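Local coordinates for conserved hypothetical protein (Pyrococcus furiosus, PDB 1Y81) that is of unknown function but belongs to the CoA-binding family with a Rossmann-like fold and holds coenzyme A in a disulfide-linked complex, at residues Phe14-Leu19 against Glu65-Val70; Val20-Asn25 against Asp52-Leu57; Lys96-Pro101 against Phe121-Met126. All blocks are in the same frame, centred on the assembly; numbering follows the deposited sequence.

Contact 1: Phe14-Leu19 against Glu65-Val70; sequences FRKIAL and ELPKDV
Strand residues 16-19 run past an irregular loop, residues 65-70, and the two backbones come closest at K16 and V70, whose CA atoms are 5.1 Å apart. A type I turn from P67 to V70 bends the loop just before strand 72-75; its closing bond, V70 N to P67 O, is weak.

Two side chains of the strand point at the loop, and they do different work. K16 leaves the backbone with CG anti to its own N (chi1 -164°) and stays extended all the way to the amine, which lets it span the gap to D69. Its NZ lies 2.7 Å from D69 OD1, in a salt bridge that uses the syn lone pair of that oxygen. D69 takes the crowded rotamer, with CG between N and the carbonyl carbon (chi1 68°), and so swings its carboxylate toward the lysine from a CB that does not itself point that way. The ring of P67 crosses the end of the lysine chain at about a right angle, its CG 3.5 Å from NZ. A18 makes the apolar half: its CB meets L66 CD1 at 3.7 Å and V70 CG1 at 3.9 Å from two directions nearly at right angles, with V70 CG1 anti to the V70 N. Charge thus lies at the more open end and methyl groups at the buried one.

This joins the first strand of a Rossmann-like sheet to the loop that leads into its neighbour. Strand 16-20 lies between 43-47 and 72-75, and D71 OD2 accepts from the backbone N of both R15 and K16. L66 continues onto L45 and V47 of strand 43-47, whereas I17 and L19 point away from the loop and pack on helix 29-39.

Contact 2: Val20-Asn25 against Asp52-Leu57; sequences VGASKN and DEIEGL. With COA (coenzyme A), chain C.
The loop that follows the first strand of a Rossmann-like fold forms part of the coenzyme A pocket here, and this loop, residues 20-25, packs against the small hairpin of residues 52-57. G21 runs close against the ribose, its CA 3.2 Å from COA O4B, where a side chain would be crowded by the sugar. S23 OG, anti to its backbone N, reaches O8A of the 3'-phosphate in a hydrogen bond of 2.6 Å. S23 OG also accepts from N25 N, at 2.9 Å, making an ST turn.

Across the loop, away from the ligand, I54 lays CD1 against A22 CB at 3.7 Å, and its CG2 lies beside S23 O. K24 bends at chi3 and chi4 (93° and 85°) to bring NZ back onto E53, meeting OE2 in a salt bridge of 2.6 Å. NZ also bonds to E53 O at 3.3 Å, from above the carbonyl plane. E53 is folded at chi2, and its second oxygen, OE1, takes G56 N of the type I' turn at 2.9 Å.

Both carboxylate oxygens of E53 are therefore engaged, one by a charge and one by a backbone N-H. With D52 also nearby, K24 probably stays protonated. For S23, accepting from N25 N leaves its proton directed at the phosphate, and the ST turn probably helps to orient the hydroxyl that donates to the phosphate.

Contact 3: Lys96-Pro101 against Phe121-Met126; sequences KLWFQP and FGRCIM. With COA (coenzyme A), chain C; SCN (thiocyanate ion), chain B.
Residues 96-101 comprise strand 96-99 and its exit through Q100 and P101, where residues 121-126 cross them: the touching parts run 98° apart, and the CA atoms of P101 and G122 are 4.9 Å from each other. Two waters bridge the backbones, both donating to F99 O, one accepting from R123 N and the other from G122 N.

The indole of W98, its CG anti to the backbone N, is held from several sides. I125 CD1 sits over one face, 3.8 Å from the centroid of the six-membered ring, in a CH-pi contact. The CZ3 corner of the indole lies over a face of the R123 guanidinium, the two planes inclined by 41°. W98 NE1 gives a hydrogen bond to Q100 OE1 at 3.0 Å and a weak one to R123 O. The same OE1 receives I125 N at 2.9 Å on a lone pair, so two donors fix the amide's rotation and direct NE2 to COA O5P (2.9 Å) and the thiocyanate nitrogen. Beside it, C124, the N-cap residue of helix 125-128, is joined through SG to COA S1P by a disulfide of 2.0 Å. M126 N also binds the thiocyanate, and the helix N-terminus may help draw this anion. On the far side of the strand, F121 and F99 form an offset edge-to-face pair, the edge of F121 toward F99, with centroids 5.6 Å apart and planes at 83°.

Strand 96-99 lies between 72-75 and 118-120 in the parallel sheet, and this contact closes over its C-terminal end. W98 packs on V72 and V74, and I125 and Q100 on I33 of helix 29-39, while on the other face F99 stacks on F75 and meets I108 and L112 of helix 106-115.

Contacts 1 and 3 both rest on the central parallel sheet and touch one another through F14, whose ring packs on W98 and I125. Contact 2 adjoins contact 1 in sequence, but it leaves the sheet for the loop beyond it. Contact 2 is mostly buried although K24 is exposed; contacts 1 and 3 are partly buried. Contacts 1 and 2 each pair buried apolar groups with one lysine-carboxylate bridge near the surface; contact 3 buries the most area and relies on aromatic rings and a buried amide. Contacts 2 and 3 lie on opposite sides of the chain's centre yet hold one coenzyme A, the former at its 3'-phosphate and ribose, the latter at its sulfur end.

Contact 1: Phe14-Leu19 against Glu65-Val70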
loop_
_atom_site.group_PDB
_atom_site.type_symbol
_atom_site.label_atom_id
_atom_site.label_comp_id
_atom_site.label_asym_id
_atom_site.label_seq_id
_atom_site.Cartn_x
_atom_site.Cartn_y
_atom_site.Cartn_z
ATOM N N PHE A 14 4.882 12.108 4.315
ATOM C CA PHE A 14 3.657 11.285 4.560
ATOM C C PHE A 14 3.194 11.398 6.002
ATOM O O PHE A 14 4.006 11.612 6.908
ATOM C CB PHE A 14 3.914 9.802 4.249
ATOM C CG PHE A 14 4.416 9.538 2.865
ATOM C CD1 PHE A 14 3.817 10.145 1.749
ATOM C CD2 PHE A 14 5.481 8.658 2.664
ATOM C CE1 PHE A 14 4.284 9.890 0.468
ATOM C CE2 PHE A 14 5.954 8.393 1.376
ATOM C CZ PHE A 14 5.361 9.011 0.278
ATOM N N ARG A 15 1.889 11.236 6.214
ATOM C CA ARG A 15 1.326 11.183 7.567
ATOM C C ARG A 15 0.488 9.912 7.756
ATOM O O ARG A 15 0.716 9.137 8.703
ATOM N N LYS A 16 -0.474 9.719 6.850
ATOM C CA LYS A 16 -1.418 8.603 6.897
ATOM C C LYS A 16 -1.166 7.682 5.701
ATOM O O LYS A 16 -1.340 8.077 4.550
ATOM C CB LYS A 16 -2.846 9.135 6.873
ATOM C CG LYS A 16 -3.904 8.139 7.287
ATOM C CD LYS A 16 -5.257 8.838 7.424
ATOM C CE LYS A 16 -6.351 7.865 7.841
ATOM N NZ LYS A 16 -7.671 8.538 8.093
ATOM N N ILE A 17 -0.755 6.455 5.995
ATOM C CA ILE A 17 -0.271 5.525 4.983
ATOM C C ILE A 17 -1.131 4.259 4.987
ATOM O O ILE A 17 -1.274 3.625 6.037
ATOM C CB ILE A 17 1.213 5.126 5.285
ATOM C CG1 ILE A 17 2.140 6.368 5.248
ATOM C CG2 ILE A 17 1.682 3.970 4.346
ATOM C CD1 ILE A 17 3.572 6.104 5.675
ATOM N N ALA A 18 -1.697 3.900 3.841
ATOM C CA ALA A 18 -2.343 2.573 3.696
ATOM C C ALA A 18 -1.326 1.539 3.200
ATOM O O ALA A 18 -0.468 1.856 2.374
ATOM C CB ALA A 18 -3.515 2.624 2.780
ATOM N N LEU A 19 -1.439 0.310 3.697
ATOM C CA LEU A 19 -0.450 -0.729 3.369
ATOM C C LEU A 19 -1.125 -1.958 2.761
ATOM O O LEU A 19 -1.674 -2.816 3.490
ATOM C CB LEU A 19 0.380 -1.104 4.616
ATOM C CG LEU A 19 1.469 -2.164 4.402
ATOM C CD1 LEU A 19 2.507 -1.712 3.310
ATOM C CD2 LEU A 19 2.160 -2.535 5.734
ATOM N N GLU A 65 -12.562 0.917 0.575
ATOM C CA GLU A 65 -13.077 1.196 1.925
ATOM C C GLU A 65 -12.247 2.201 2.715
ATOM O O GLU A 65 -12.629 2.589 3.828
ATOM C CB GLU A 65 -13.157 -0.093 2.741
ATOM C CG GLU A 65 -14.054 -1.154 2.177
ATOM C CD GLU A 65 -13.875 -2.492 2.882
ATOM O OE1 GLU A 65 -13.054 -2.580 3.834
ATOM O OE2 GLU A 65 -14.552 -3.456 2.477
ATOM N N LEU A 66 -11.104 2.614 2.157
ATOM C CA LEU A 66 -10.193 3.493 2.865
ATOM C C LEU A 66 -10.784 4.902 3.013
ATOM O O LEU A 66 -11.535 5.357 2.134
ATOM C CB LEU A 66 -8.853 3.596 2.135
ATOM C CG LEU A 66 -7.912 2.388 2.146
ATOM C CD1 LEU A 66 -6.806 2.606 1.092
ATOM C CD2 LEU A 66 -7.311 2.149 3.532
ATOM N N PRO A 67 -10.469 5.583 4.127
ATOM C CA PRO A 67 -10.796 7.016 4.215
ATOM C C PRO A 67 -10.057 7.838 3.161
ATOM O O PRO A 67 -8.917 7.517 2.798
ATOM C CB PRO A 67 -10.340 7.405 5.624
ATOM C CG PRO A 67 -9.453 6.327 6.075
ATOM C CD PRO A 67 -9.863 5.078 5.368
ATOM N N LYS A 68 -10.699 8.902 2.690
ATOM C CA LYS A 68 -10.191 9.664 1.557
ATOM C C LYS A 68 -8.941 10.507 1.877
ATOM O O LYS A 68 -8.276 11.003 0.962
ATOM C CB LYS A 68 -11.316 10.523 0.949
ATOM C CG LYS A 68 -12.575 9.711 0.551
ATOM C CD LYS A 68 -12.349 8.818 -0.677
ATOM C CE LYS A 68 -13.509 7.841 -0.885
ATOM N NZ LYS A 68 -13.289 6.904 -2.047
ATOM N N ASP A 69 -8.618 10.636 3.168
ATOM C CA ASP A 69 -7.467 11.432 3.618
ATOM C C ASP A 69 -6.145 10.632 3.766
ATOM O O ASP A 69 -5.186 11.118 4.362
ATOM C CB ASP A 69 -7.804 12.196 4.917
ATOM C CG ASP A 69 -7.983 11.278 6.112
ATOM O OD1 ASP A 69 -8.126 10.052 5.926
ATOM O OD2 ASP A 69 -7.988 11.789 7.254
ATOM N N VAL A 70 -6.112 9.411 3.231
ATOM C CA VAL A 70 -4.865 8.631 3.158
ATOM C C VAL A 70 -3.875 9.347 2.209
ATOM O O VAL A 70 -4.245 9.719 1.097
ATOM C CB VAL A 70 -5.165 7.162 2.708
ATOM C CG1 VAL A 70 -3.920 6.448 2.209
ATOM C CG2 VAL A 70 -5.827 6.378 3.854
#

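Contact 2: Val20-Asn25 against Asp52-Leu57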
loop_
_atom_site.group_PDB
_atom_site.type_symbol
_atom_site.label_atom_id
_atom_site.label_comp_id
_atom_site.label_asym_id
_atom_site.label_seq_id
_atom_site.Cartn_x
_atom_site.Cartn_y
_atom_site.Cartn_z
ATOM N N VAL A 20 -1.075 -2.040 1.431
ATOM C CA VAL A 20 -1.707 -3.121 0.678
ATOM C C VAL A 20 -0.759 -4.334 0.737
ATOM O O VAL A 20 0.370 -4.255 0.272
ATOM C CB VAL A 20 -1.998 -2.724 -0.798
ATOM C CG1 VAL A 20 -2.459 -3.962 -1.626
ATOM C CG2 VAL A 20 -3.053 -1.588 -0.875
ATOM N N GLY A 21 -1.243 -5.439 1.324
ATOM C CA GLY A 21 -0.402 -6.602 1.589
ATOM C C GLY A 21 0.123 -6.667 3.009
ATOM O O GLY A 21 0.946 -7.538 3.326
ATOM N N ALA A 22 -0.351 -5.763 3.881
ATOM C CA ALA A 22 -0.057 -5.862 5.315
ATOM C C ALA A 22 -0.408 -7.268 5.771
ATOM O O ALA A 22 -1.358 -7.828 5.295
ATOM C CB ALA A 22 -0.882 -4.856 6.114
ATOM N N SER A 23 0.386 -7.826 6.688
ATOM C CA SER A 23 0.213 -9.211 7.087
ATOM C C SER A 23 0.463 -9.376 8.573
ATOM O O SER A 23 1.161 -8.562 9.175
ATOM C CB SER A 23 1.194 -10.097 6.319
ATOM O OG SER A 23 1.043 -11.437 6.729
ATOM N N LYS A 24 -0.150 -10.424 9.153
ATOM C CA LYS A 24 0.144 -10.820 10.529
ATOM C C LYS A 24 1.372 -11.728 10.606
ATOM O O LYS A 24 1.882 -11.987 11.688
ATOM C CB LYS A 24 -1.053 -11.552 11.129
ATOM C CG LYS A 24 -2.210 -10.680 11.532
ATOM C CD LYS A 24 -3.380 -11.548 11.988
ATOM C CE LYS A 24 -3.356 -11.773 13.457
ATOM N NZ LYS A 24 -4.022 -10.646 14.151
ATOM N N ASN A 25 1.817 -12.235 9.448
ATOM C CA ASN A 25 2.990 -13.106 9.365
ATOM C C ASN A 25 4.281 -12.307 9.573
ATOM O O ASN A 25 4.653 -11.508 8.709
ATOM C CB ASN A 25 3.007 -13.847 8.012
ATOM C CG ASN A 25 4.173 -14.840 7.888
ATOM O OD1 ASN A 25 5.121 -14.839 8.703
ATOM N ND2 ASN A 25 4.113 -15.685 6.859
ATOM N N ASP A 52 -8.969 -9.325 9.912
ATOM C CA ASP A 52 -9.887 -8.279 10.368
ATOM C C ASP A 52 -9.145 -7.211 11.192
ATOM O O ASP A 52 -9.594 -6.065 11.271
ATOM C CB ASP A 52 -11.089 -8.867 11.136
ATOM C CG ASP A 52 -10.724 -9.345 12.510
ATOM O OD1 ASP A 52 -9.641 -9.958 12.665
ATOM O OD2 ASP A 52 -11.527 -9.110 13.453
ATOM N N GLU A 53 -8.003 -7.596 11.775
ATOM C CA GLU A 53 -7.086 -6.670 12.473
ATOM C C GLU A 53 -5.648 -7.148 12.367
ATOM O O GLU A 53 -5.394 -8.359 12.285
ATOM C CB GLU A 53 -7.461 -6.472 13.968
ATOM C CG GLU A 53 -7.439 -7.755 14.860
ATOM C CD GLU A 53 -6.025 -8.232 15.277
ATOM O OE1 GLU A 53 -5.095 -7.423 15.388
ATOM O OE2 GLU A 53 -5.849 -9.451 15.504
ATOM N N ILE A 54 -4.718 -6.197 12.349
ATOM C CA ILE A 54 -3.288 -6.493 12.516
ATOM C C ILE A 54 -2.684 -5.533 13.545
ATOM O O ILE A 54 -2.864 -4.327 13.435
ATOM C CB ILE A 54 -2.494 -6.398 11.172
ATOM C CG1 ILE A 54 -3.172 -7.218 10.065
ATOM C CG2 ILE A 54 -1.019 -6.838 11.389
ATOM C CD1 ILE A 54 -2.548 -7.022 8.668
ATOM N N GLU A 55 -1.965 -6.076 14.539
ATOM C CA GLU A 55 -1.430 -5.292 15.671
ATOM C C GLU A 55 -2.567 -4.492 16.352
ATOM O O GLU A 55 -2.349 -3.394 16.880
ATOM C CB GLU A 55 -0.271 -4.370 15.236
ATOM C CG GLU A 55 1.045 -5.112 14.883
ATOM C CD GLU A 55 1.601 -5.902 16.052
ATOM O OE1 GLU A 55 1.999 -5.276 17.050
ATOM O OE2 GLU A 55 1.634 -7.152 15.982
ATOM N N GLY A 56 -3.770 -5.061 16.315
ATOM C CA GLY A 56 -4.950 -4.435 16.934
ATOM C C GLY A 56 -5.608 -3.413 16.030
ATOM O O GLY A 56 -6.701 -2.946 16.313
ATOM N N LEU A 57 -4.932 -3.061 14.940
ATOM C CA LEU A 57 -5.453 -2.065 13.997
ATOM C C LEU A 57 -6.450 -2.655 13.025
ATOM O O LEU A 57 -6.218 -3.712 12.447
ATOM C CB LEU A 57 -4.301 -1.420 13.207
ATOM C CG LEU A 57 -3.248 -0.632 13.976
ATOM C CD1 LEU A 57 -2.095 -0.294 13.059
ATOM C CD2 LEU A 57 -3.871 0.644 14.605
HETATM N N1A COA C . -5.225 -6.944 -1.216
HETATM C C2A COA C . -4.445 -6.886 -0.089
HETATM N N3A COA C . -3.544 -7.886 0.181
HETATM C C4A COA C . -3.454 -8.958 -0.650
HETATM C C5A COA C . -4.235 -9.049 -1.800
HETATM C C6A COA C . -5.131 -8.029 -2.086
HETATM N N6A COA C . -5.893 -8.094 -3.168
HETATM N N7A COA C . -3.907 -10.201 -2.436
HETATM C C8A COA C . -2.939 -10.822 -1.717
HETATM N N9A COA C . -2.659 -10.065 -0.612
HETATM C C1B COA C . -1.708 -10.352 0.484
HETATM C C2B COA C . -1.314 -11.827 0.564
HETATM O O2B COA C . -2.390 -12.698 0.993
HETATM C C3B COA C . -0.121 -11.687 1.518
HETATM O O3B COA C . -0.505 -11.611 2.878
HETATM P P3B COA C . -0.667 -12.954 3.783
HETATM O O7A COA C . -1.943 -12.893 4.571
HETATM O O8A COA C . 0.521 -12.994 4.677
HETATM O O9A COA C . -0.808 -14.125 2.859
HETATM C C4B COA C . 0.503 -10.331 1.158
HETATM O O4B COA C . -0.498 -9.621 0.411
HETATM C C5B COA C . 1.803 -10.459 0.340
HETATM O O5B COA C . 1.515 -11.216 -0.817
HETATM P P1A COA C . 2.366 -12.532 -1.186
HETATM O O1A COA C . 1.716 -13.248 -2.344
HETATM O O2A COA C . 2.570 -13.372 0.055
HETATM O O3A COA C . 3.729 -11.839 -1.691
HETATM P P2A COA C . 5.157 -11.956 -0.968
HETATM O O4A COA C . 5.657 -13.376 -1.049
HETATM O O5A COA C . 5.210 -11.438 0.423
HETATM O O6A COA C . 6.064 -11.004 -1.875
HETATM C CBP COA C . 6.564 -9.049 -3.185
HETATM C CCP COA C . 5.811 -9.613 -1.959
HETATM C CDP COA C . 6.248 -7.549 -3.257
HETATM C CEP COA C . 6.040 -9.707 -4.458
HETATM C CAP COA C . 8.082 -9.319 -3.067
HETATM O OAP COA C . 8.756 -8.902 -4.242
HETATM C C9P COA C . 8.562 -8.540 -1.875
HETATM O O9P COA C . 8.605 -9.179 -0.638
HETATM N N8P COA C . 8.864 -7.252 -2.086
HETATM C C7P COA C . 9.250 -6.293 -1.059
HETATM C C6P COA C . 10.665 -6.384 -0.631
HETATM C C5P COA C . 10.917 -5.279 0.355
HETATM O O5P COA C . 9.995 -4.616 0.886
HETATM N N4P COA C . 12.197 -5.136 0.579
HETATM C C3P COA C . 12.805 -4.187 1.453
HETATM C C2P COA C . 13.847 -3.366 0.693
HETATM S S1P COA C . 13.054 -2.358 -0.604
HETATM O O HOH W 1 -1.183 -8.914 14.733
#

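Contact 3: Lys96-Pro101 against Phe121-Met126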
loop_
_atom_site.group_PDB
_atom_site.type_symbol
_atom_site.label_atom_id
_atom_site.label_comp_id
_atom_site.label_asym_id
_atom_site.label_seq_id
_atom_site.Cartn_x
_atom_site.Cartn_y
_atom_site.Cartn_z
ATOM N N LYS A 96 -1.490 8.903 -5.048
ATOM C CA LYS A 96 -0.081 8.644 -4.690
ATOM C C LYS A 96 0.124 7.165 -4.335
ATOM O O LYS A 96 -0.253 6.723 -3.251
ATOM C CB LYS A 96 0.381 9.539 -3.535
ATOM C CG LYS A 96 1.046 10.833 -3.949
ATOM C CD LYS A 96 1.742 11.492 -2.764
ATOM N N LEU A 97 0.706 6.409 -5.263
ATOM C CA LEU A 97 0.807 4.958 -5.115
ATOM C C LEU A 97 2.283 4.522 -5.134
ATOM O O LEU A 97 2.980 4.708 -6.133
ATOM C CB LEU A 97 -0.004 4.239 -6.213
ATOM C CG LEU A 97 -1.485 4.588 -6.505
ATOM C CD1 LEU A 97 -2.052 3.684 -7.621
ATOM C CD2 LEU A 97 -2.361 4.501 -5.245
ATOM N N TRP A 98 2.736 3.942 -4.020
ATOM C CA TRP A 98 4.142 3.595 -3.799
ATOM C C TRP A 98 4.307 2.091 -3.873
ATOM O O TRP A 98 3.720 1.373 -3.077
ATOM C CB TRP A 98 4.564 4.084 -2.413
ATOM C CG TRP A 98 6.012 3.783 -2.030
ATOM C CD1 TRP A 98 6.594 2.542 -1.844
ATOM C CD2 TRP A 98 7.036 4.748 -1.753
ATOM N NE1 TRP A 98 7.930 2.695 -1.491
ATOM C CE2 TRP A 98 8.216 4.036 -1.426
ATOM C CE3 TRP A 98 7.069 6.156 -1.762
ATOM C CZ2 TRP A 98 9.426 4.688 -1.105
ATOM C CZ3 TRP A 98 8.273 6.801 -1.446
ATOM C CH2 TRP A 98 9.430 6.066 -1.123
ATOM N N PHE A 99 5.131 1.616 -4.805
ATOM C CA PHE A 99 5.356 0.174 -4.954
ATOM C C PHE A 99 6.714 -0.227 -4.404
ATOM O O PHE A 99 7.752 0.268 -4.875
ATOM C CB PHE A 99 5.208 -0.257 -6.426
ATOM C CG PHE A 99 3.821 -0.037 -6.975
ATOM C CD1 PHE A 99 2.909 -1.090 -7.046
ATOM C CD2 PHE A 99 3.429 1.230 -7.413
ATOM C CE1 PHE A 99 1.589 -0.887 -7.545
ATOM C CE2 PHE A 99 2.131 1.450 -7.909
ATOM C CZ PHE A 99 1.206 0.402 -7.968
ATOM N N GLN A 100 6.717 -1.110 -3.397
ATOM C CA GLN A 100 7.971 -1.693 -2.902
ATOM C C GLN A 100 8.614 -2.484 -4.023
ATOM O O GLN A 100 7.899 -3.018 -4.876
ATOM C CB GLN A 100 7.719 -2.615 -1.706
ATOM C CG GLN A 100 7.390 -1.877 -0.442
ATOM C CD GLN A 100 8.542 -1.073 0.092
ATOM O OE1 GLN A 100 8.621 0.134 -0.149
ATOM N NE2 GLN A 100 9.450 -1.727 0.836
ATOM N N PRO A 101 9.970 -2.524 -4.056
ATOM C CA PRO A 101 10.641 -3.344 -5.068
ATOM C C PRO A 101 10.103 -4.767 -5.074
ATOM O O PRO A 101 10.038 -5.421 -4.009
ATOM C CB PRO A 101 12.103 -3.316 -4.625
ATOM C CG PRO A 101 12.268 -2.014 -3.961
ATOM C CD PRO A 101 10.942 -1.803 -3.211
ATOM N N PHE A 121 8.509 3.625 -8.050
ATOM C CA PHE A 121 9.084 2.285 -8.277
ATOM C C PHE A 121 10.498 2.282 -7.711
ATOM O O PHE A 121 11.160 3.327 -7.683
ATOM C CB PHE A 121 9.191 1.956 -9.779
ATOM C CG PHE A 121 7.896 1.527 -10.446
ATOM C CD1 PHE A 121 6.642 1.661 -9.811
ATOM C CD2 PHE A 121 7.934 1.006 -11.748
ATOM C CE1 PHE A 121 5.452 1.258 -10.467
ATOM C CE2 PHE A 121 6.763 0.605 -12.405
ATOM C CZ PHE A 121 5.512 0.731 -11.754
ATOM N N GLY A 122 10.957 1.113 -7.259
ATOM C CA GLY A 122 12.383 0.894 -6.932
ATOM C C GLY A 122 12.927 1.529 -5.673
ATOM O O GLY A 122 14.140 1.473 -5.425
ATOM N N ARG A 123 12.048 2.141 -4.879
ATOM C CA ARG A 123 12.443 2.810 -3.638
ATOM C C ARG A 123 11.860 2.079 -2.436
ATOM O O ARG A 123 10.691 1.658 -2.448
ATOM C CB ARG A 123 11.980 4.267 -3.611
ATOM C CG ARG A 123 12.752 5.200 -4.559
ATOM C CD ARG A 123 12.572 6.661 -4.163
ATOM N NE ARG A 123 11.234 7.165 -4.459
ATOM C CZ ARG A 123 10.668 8.205 -3.847
ATOM N NH1 ARG A 123 11.314 8.861 -2.882
ATOM N NH2 ARG A 123 9.442 8.587 -4.194
ATOM N N CYS A 124 12.687 1.948 -1.406
ATOM C CA CYS A 124 12.327 1.229 -0.206
ATOM C C CYS A 124 11.691 2.169 0.846
ATOM O O CYS A 124 12.368 3.024 1.375
ATOM C CB CYS A 124 13.588 0.581 0.355
ATOM S SG CYS A 124 14.276 -0.715 -0.699
ATOM N N ILE A 125 10.401 1.967 1.160
ATOM C CA ILE A 125 9.674 2.846 2.116
ATOM C C ILE A 125 10.336 2.997 3.507
ATOM O O ILE A 125 10.318 4.090 4.078
ATOM C CB ILE A 125 8.153 2.432 2.271
ATOM C CG1 ILE A 125 7.321 3.529 2.962
ATOM C CG2 ILE A 125 8.015 1.111 3.004
ATOM C CD1 ILE A 125 7.200 4.797 2.179
HETATM N N MSE A 126 10.895 1.916 4.072
HETATM C CA MSE A 126 11.537 2.034 5.389
HETATM C C MSE A 126 12.854 2.832 5.311
HETATM O O MSE A 126 13.175 3.576 6.224
HETATM C CB MSE A 126 11.750 0.676 6.069
HETATM C CG MSE A 126 10.485 -0.172 6.181
HETATM SE SE MSE A 126 10.771 -1.783 7.258
HETATM C CE MSE A 126 11.473 -3.097 5.951
HETATM N N1A COA C . -5.225 -6.944 -1.216
HETATM C C2A COA C . -4.445 -6.886 -0.089
HETATM N N3A COA C . -3.544 -7.886 0.181
HETATM C C4A COA C . -3.454 -8.958 -0.650
HETATM C C5A COA C . -4.235 -9.049 -1.800
HETATM C C6A COA C . -5.131 -8.029 -2.086
HETATM N N6A COA C . -5.893 -8.094 -3.168
HETATM N N7A COA C . -3.907 -10.201 -2.436
HETATM C C8A COA C . -2.939 -10.822 -1.717
HETATM N N9A COA C . -2.659 -10.065 -0.612
HETATM C C1B COA C . -1.708 -10.352 0.484
HETATM C C2B COA C . -1.314 -11.827 0.564
HETATM O O2B COA C . -2.390 -12.698 0.993
HETATM C C3B COA C . -0.121 -11.687 1.518
HETATM O O3B COA C . -0.505 -11.611 2.878
HETATM P P3B COA C . -0.667 -12.954 3.783
HETATM O O7A COA C . -1.943 -12.893 4.571
HETATM O O8A COA C . 0.521 -12.994 4.677
HETATM O O9A COA C . -0.808 -14.125 2.859
HETATM C C4B COA C . 0.503 -10.331 1.158
HETATM O O4B COA C . -0.498 -9.621 0.411
HETATM C C5B COA C . 1.803 -10.459 0.340
HETATM O O5B COA C . 1.515 -11.216 -0.817
HETATM P P1A COA C . 2.366 -12.532 -1.186
HETATM O O1A COA C . 1.716 -13.248 -2.344
HETATM O O2A COA C . 2.570 -13.372 0.055
HETATM O O3A COA C . 3.729 -11.839 -1.691
HETATM P P2A COA C . 5.157 -11.956 -0.968
HETATM O O4A COA C . 5.657 -13.376 -1.049
HETATM O O5A COA C . 5.210 -11.438 0.423
HETATM O O6A COA C . 6.064 -11.004 -1.875
HETATM C CBP COA C . 6.564 -9.049 -3.185
HETATM C CCP COA C . 5.811 -9.613 -1.959
HETATM C CDP COA C . 6.248 -7.549 -3.257
HETATM C CEP COA C . 6.040 -9.707 -4.458
HETATM C CAP COA C . 8.082 -9.319 -3.067
HETATM O OAP COA C . 8.756 -8.902 -4.242
HETATM C C9P COA C . 8.562 -8.540 -1.875
HETATM O O9P COA C . 8.605 -9.179 -0.638
HETATM N N8P COA C . 8.864 -7.252 -2.086
HETATM C C7P COA C . 9.250 -6.293 -1.059
HETATM C C6P COA C . 10.665 -6.384 -0.631
HETATM C C5P COA C . 10.917 -5.279 0.355
HETATM O O5P COA C . 9.995 -4.616 0.886
HETATM N N4P COA C . 12.197 -5.136 0.579
HETATM C C3P COA C . 12.805 -4.187 1.453
HETATM C C2P COA C . 13.847 -3.366 0.693
HETATM S S1P COA C . 13.054 -2.358 -0.604
HETATM S S SCN B . 14.165 -1.598 3.958
HETATM C C SCN B . 12.581 -1.204 3.312
HETATM N N SCN B . 11.557 -0.865 2.867
HETATM O O HOH W 2 9.152 2.641 -4.634
HETATM O O HOH W 3 9.024 -0.900 -7.072
#